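Local coordinates for protein putative phosphatase (Bacteroides thetaiotaomicron, PDB 3KYA) that is of unknown function but is a putative phosphatase that binds zinc and probably combines an IPT/TIG domain with a six-bladed beta-propeller, at residues Tyr323-Phe334 against Met371-Phe379. Sequence-based numbering, arbitrary orientation.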
loop_
_atom_site.group_PDB
_atom_site.type_symbol
_atom_site.label_atom_id
_atom_site.label_comp_id
_atom_site.label_asym_id
_atom_site.label_seq_id
_atom_site.Cartn_x
_atom_site.Cartn_y
_atom_site.Cartn_z
ATOM N N TYR A 323 -3.786 22.002 9.016
ATOM C CA TYR A 323 -2.420 21.636 9.374
ATOM C C TYR A 323 -1.453 21.975 8.252
ATOM O O TYR A 323 -1.873 22.356 7.153
ATOM C CB TYR A 323 -2.299 20.167 9.777
ATOM C CG TYR A 323 -2.544 19.116 8.721
ATOM C CD1 TYR A 323 -1.495 18.610 7.961
ATOM C CD2 TYR A 323 -3.807 18.562 8.544
ATOM C CE1 TYR A 323 -1.706 17.591 7.029
ATOM C CE2 TYR A 323 -4.036 17.548 7.601
ATOM C CZ TYR A 323 -2.980 17.070 6.851
ATOM O OH TYR A 323 -3.193 16.049 5.943
ATOM N N ALA A 324 -0.162 21.875 8.561
ATOM C CA ALA A 324 0.915 22.158 7.623
ATOM C C ALA A 324 2.097 21.227 7.830
ATOM O O ALA A 324 2.298 20.696 8.928
ATOM C CB ALA A 324 1.384 23.592 7.779
ATOM N N TYR A 325 2.858 21.019 6.761
ATOM C CA TYR A 325 4.113 20.296 6.843
ATOM C C TYR A 325 5.256 21.301 6.665
ATOM O O TYR A 325 5.187 22.184 5.807
ATOM C CB TYR A 325 4.236 19.197 5.779
ATOM C CG TYR A 325 3.226 18.074 5.851
ATOM C CD1 TYR A 325 2.673 17.663 7.061
ATOM C CD2 TYR A 325 2.903 17.346 4.718
ATOM C CE1 TYR A 325 1.780 16.616 7.116
ATOM C CE2 TYR A 325 2.009 16.288 4.771
ATOM C CZ TYR A 325 1.454 15.925 5.965
ATOM O OH TYR A 325 0.562 14.879 6.002
ATOM N N PHE A 326 6.293 21.188 7.488
ATOM C CA PHE A 326 7.473 22.027 7.352
ATOM C C PHE A 326 8.577 21.140 6.778
ATOM O O PHE A 326 9.027 20.198 7.442
ATOM C CB PHE A 326 7.937 22.643 8.685
ATOM C CG PHE A 326 6.888 23.452 9.409
ATOM C CD1 PHE A 326 5.873 24.099 8.729
ATOM C CD2 PHE A 326 6.980 23.646 10.766
ATOM C CE1 PHE A 326 4.933 24.874 9.411
ATOM C CE2 PHE A 326 6.041 24.431 11.442
ATOM C CZ PHE A 326 5.021 25.030 10.756
ATOM N N GLY A 327 9.003 21.430 5.549
ATOM C CA GLY A 327 10.043 20.651 4.885
ATOM C C GLY A 327 11.420 21.207 5.191
ATOM O O GLY A 327 11.771 22.288 4.701
ATOM N N VAL A 328 12.193 20.474 5.993
ATOM C CA VAL A 328 13.539 20.896 6.408
ATOM C C VAL A 328 14.523 20.426 5.338
ATOM O O VAL A 328 15.017 19.305 5.352
ATOM C CB VAL A 328 13.892 20.391 7.829
ATOM C CG1 VAL A 328 15.186 21.024 8.313
ATOM C CG2 VAL A 328 12.774 20.729 8.808
ATOM N N ILE A 329 14.743 21.313 4.368
ATOM C CA ILE A 329 15.585 21.075 3.200
ATOM C C ILE A 329 16.994 20.590 3.529
ATOM O O ILE A 329 17.469 19.605 2.954
ATOM C CB ILE A 329 15.705 22.397 2.373
ATOM C CG1 ILE A 329 14.336 22.852 1.863
ATOM C CG2 ILE A 329 16.689 22.239 1.210
ATOM C CD1 ILE A 329 14.338 24.337 1.389
ATOM N N ASN A 330 17.649 21.261 4.473
ATOM C CA ASN A 330 19.037 20.937 4.794
ATOM C C ASN A 330 19.248 19.827 5.833
ATOM O O ASN A 330 20.382 19.407 6.042
ATOM C CB ASN A 330 19.815 22.208 5.209
ATOM C CG ASN A 330 19.358 22.805 6.543
ATOM O OD1 ASN A 330 18.238 22.608 6.993
ATOM N ND2 ASN A 330 20.237 23.594 7.154
ATOM N N ASN A 331 18.178 19.337 6.456
ATOM C CA ASN A 331 18.312 18.283 7.470
ATOM C C ASN A 331 17.474 17.015 7.242
ATOM O O ASN A 331 17.398 16.138 8.103
ATOM C CB ASN A 331 18.153 18.897 8.865
ATOM C CG ASN A 331 19.393 19.684 9.282
ATOM O OD1 ASN A 331 20.494 19.121 9.375
ATOM N ND2 ASN A 331 19.223 20.971 9.555
ATOM N N HIS A 332 16.858 16.942 6.064
ATOM C CA HIS A 332 16.256 15.724 5.519
ATOM C C HIS A 332 15.029 15.118 6.206
ATOM O O HIS A 332 14.893 13.902 6.281
ATOM C CB HIS A 332 17.391 14.685 5.365
ATOM C CG HIS A 332 18.678 15.296 4.902
ATOM N ND1 HIS A 332 18.818 15.876 3.657
ATOM C CD2 HIS A 332 19.862 15.474 5.537
ATOM C CE1 HIS A 332 20.037 16.380 3.545
ATOM N NE2 HIS A 332 20.692 16.145 4.670
ATOM N N TYR A 333 14.107 15.972 6.644
ATOM C CA TYR A 333 12.839 15.511 7.216
ATOM C C TYR A 333 11.738 16.579 7.135
ATOM O O TYR A 333 12.009 17.741 6.825
ATOM C CB TYR A 333 13.023 15.025 8.677
ATOM C CG TYR A 333 13.310 16.114 9.712
ATOM C CD1 TYR A 333 14.507 16.816 9.704
ATOM C CD2 TYR A 333 12.400 16.402 10.725
ATOM C CE1 TYR A 333 14.775 17.807 10.660
ATOM C CE2 TYR A 333 12.658 17.387 11.678
ATOM C CZ TYR A 333 13.851 18.078 11.644
ATOM O OH TYR A 333 14.110 19.052 12.589
ATOM N N PHE A 334 10.501 16.147 7.381
ATOM C CA PHE A 334 9.336 17.011 7.496
ATOM C C PHE A 334 8.771 16.949 8.918
ATOM O O PHE A 334 8.730 15.865 9.548
ATOM C CB PHE A 334 8.169 16.604 6.545
ATOM C CG PHE A 334 8.370 16.956 5.101
ATOM C CD1 PHE A 334 9.024 16.087 4.248
ATOM C CD2 PHE A 334 7.828 18.131 4.572
ATOM C CE1 PHE A 334 9.212 16.420 2.902
ATOM C CE2 PHE A 334 8.019 18.461 3.243
ATOM C CZ PHE A 334 8.700 17.594 2.411
HETATM N N MSE A 371 15.034 10.466 3.310
HETATM C CA MSE A 371 14.991 11.336 2.142
HETATM C C MSE A 371 16.287 12.162 2.115
HETATM O O MSE A 371 17.113 12.073 3.027
HETATM C CB MSE A 371 13.740 12.209 2.189
HETATM C CG MSE A 371 13.620 13.035 3.467
HETATM SE SE MSE A 371 11.867 13.842 3.749
HETATM C CE MSE A 371 10.743 12.304 4.069
ATOM N N ASN A 372 16.487 12.960 1.070
ATOM C CA ASN A 372 17.731 13.688 0.931
ATOM C C ASN A 372 17.494 15.015 0.199
ATOM O O ASN A 372 17.392 15.047 -1.027
ATOM C CB ASN A 372 18.742 12.800 0.204
ATOM C CG ASN A 372 20.151 13.322 0.289
ATOM O OD1 ASN A 372 20.380 14.471 0.655
ATOM N ND2 ASN A 372 21.117 12.471 -0.050
ATOM N N ASN A 373 17.453 16.092 0.987
ATOM C CA ASN A 373 17.168 17.449 0.485
ATOM C C ASN A 373 15.742 17.531 -0.065
ATOM O O ASN A 373 15.544 17.732 -1.280
ATOM C CB ASN A 373 18.173 17.950 -0.581
ATOM C CG ASN A 373 19.500 18.405 0.001
ATOM O OD1 ASN A 373 19.809 19.598 0.001
ATOM N ND2 ASN A 373 20.290 17.464 0.482
ATOM N N PRO A 374 14.730 17.359 0.808
ATOM C CA PRO A 374 13.338 17.462 0.363
ATOM C C PRO A 374 13.004 18.912 0.011
ATOM O O PRO A 374 13.278 19.825 0.813
ATOM C CB PRO A 374 12.535 17.011 1.581
ATOM C CG PRO A 374 13.419 17.327 2.753
ATOM C CD PRO A 374 14.825 17.129 2.266
ATOM N N CYS A 375 12.449 19.117 -1.180
ATOM C CA CYS A 375 12.122 20.461 -1.660
ATOM C C CYS A 375 10.600 20.655 -1.800
ATOM O O CYS A 375 9.853 20.243 -0.909
ATOM C CB CYS A 375 12.940 20.779 -2.928
ATOM S SG CYS A 375 14.751 20.903 -2.604
ATOM N N GLN A 376 10.127 21.229 -2.904
ATOM C CA GLN A 376 8.731 21.640 -2.982
ATOM C C GLN A 376 7.742 20.488 -2.891
ATOM O O GLN A 376 7.963 19.427 -3.463
ATOM C CB GLN A 376 8.467 22.443 -4.261
ATOM C CG GLN A 376 7.155 23.237 -4.218
ATOM C CD GLN A 376 7.076 24.296 -5.302
ATOM O OE1 GLN A 376 7.798 24.227 -6.293
ATOM N NE2 GLN A 376 6.192 25.285 -5.112
ATOM N N GLY A 377 6.638 20.739 -2.197
ATOM C CA GLY A 377 5.588 19.762 -2.004
ATOM C C GLY A 377 4.213 20.329 -2.282
ATOM O O GLY A 377 3.998 21.531 -2.166
ATOM N N VAL A 378 3.281 19.444 -2.620
ATOM C CA VAL A 378 1.911 19.818 -2.914
ATOM C C VAL A 378 0.925 18.786 -2.383
ATOM O O VAL A 378 1.246 17.606 -2.277
ATOM C CB VAL A 378 1.701 19.974 -4.443
ATOM C CG1 VAL A 378 2.584 21.087 -4.968
ATOM C CG2 VAL A 378 1.990 18.658 -5.173
ATOM N N PHE A 379 -0.267 19.245 -2.017
ATOM C CA PHE A 379 -1.337 18.342 -1.595
ATOM C C PHE A 379 -2.217 17.985 -2.792
ATOM O O PHE A 379 -2.567 18.850 -3.589
ATOM C CB PHE A 379 -2.160 18.948 -0.463
ATOM C CG PHE A 379 -1.410 19.057 0.816
ATOM C CD1 PHE A 379 -1.369 17.984 1.702
ATOM C CD2 PHE A 379 -0.734 20.215 1.149
ATOM C CE1 PHE A 379 -0.668 18.060 2.887
ATOM C CE2 PHE A 379 -0.032 20.298 2.349
ATOM C CZ PHE A 379 0.001 19.212 3.215
HETATM O O HOH W 1 15.764 11.387 6.074
#
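Strands 323-328 and 374-379 run roughly antiparallel (146°), but their axes approach only to 6.6 Å and the single direct hydrogen bond between the segments lies beyond both strands, where His332 meets Asn373. There the amide N of Asn373 donates to His332 ND1 at 3.0 Å, close to the imidazole plane (154° at the hydrogen), which identifies ND1 as the acceptor. Asn373 CA also points its hydrogen almost directly at Ile329 O (3.3 Å). A bridging water donates to His332 O and accepts from Met371 N. With the imidazole cut back to an alanine here, the Asn373 amide would probably lose its acceptor and the Asn372 and Asn373 side chains the ring packed beside them. Deeper in, the extended chi2 (-167°) of selenomethionine Met371 helps carry SE to the edge of the Phe334 ring, 3.7 Å from CD1, a Met-aromatic contact. Pro374 CB adds an oblique contact with Phe334 CE1 at 3.6 Å, and Phe395 meets the Phe334 ring edge-to-face. Phe379 CE1 lies 3.7 Å from Tyr325 CE2, their rings obliquely inclined. Each segment belongs to a separate four-stranded antiparallel sheet; such face packing of successive sheets is consistent with neighbouring blades of a beta-propeller.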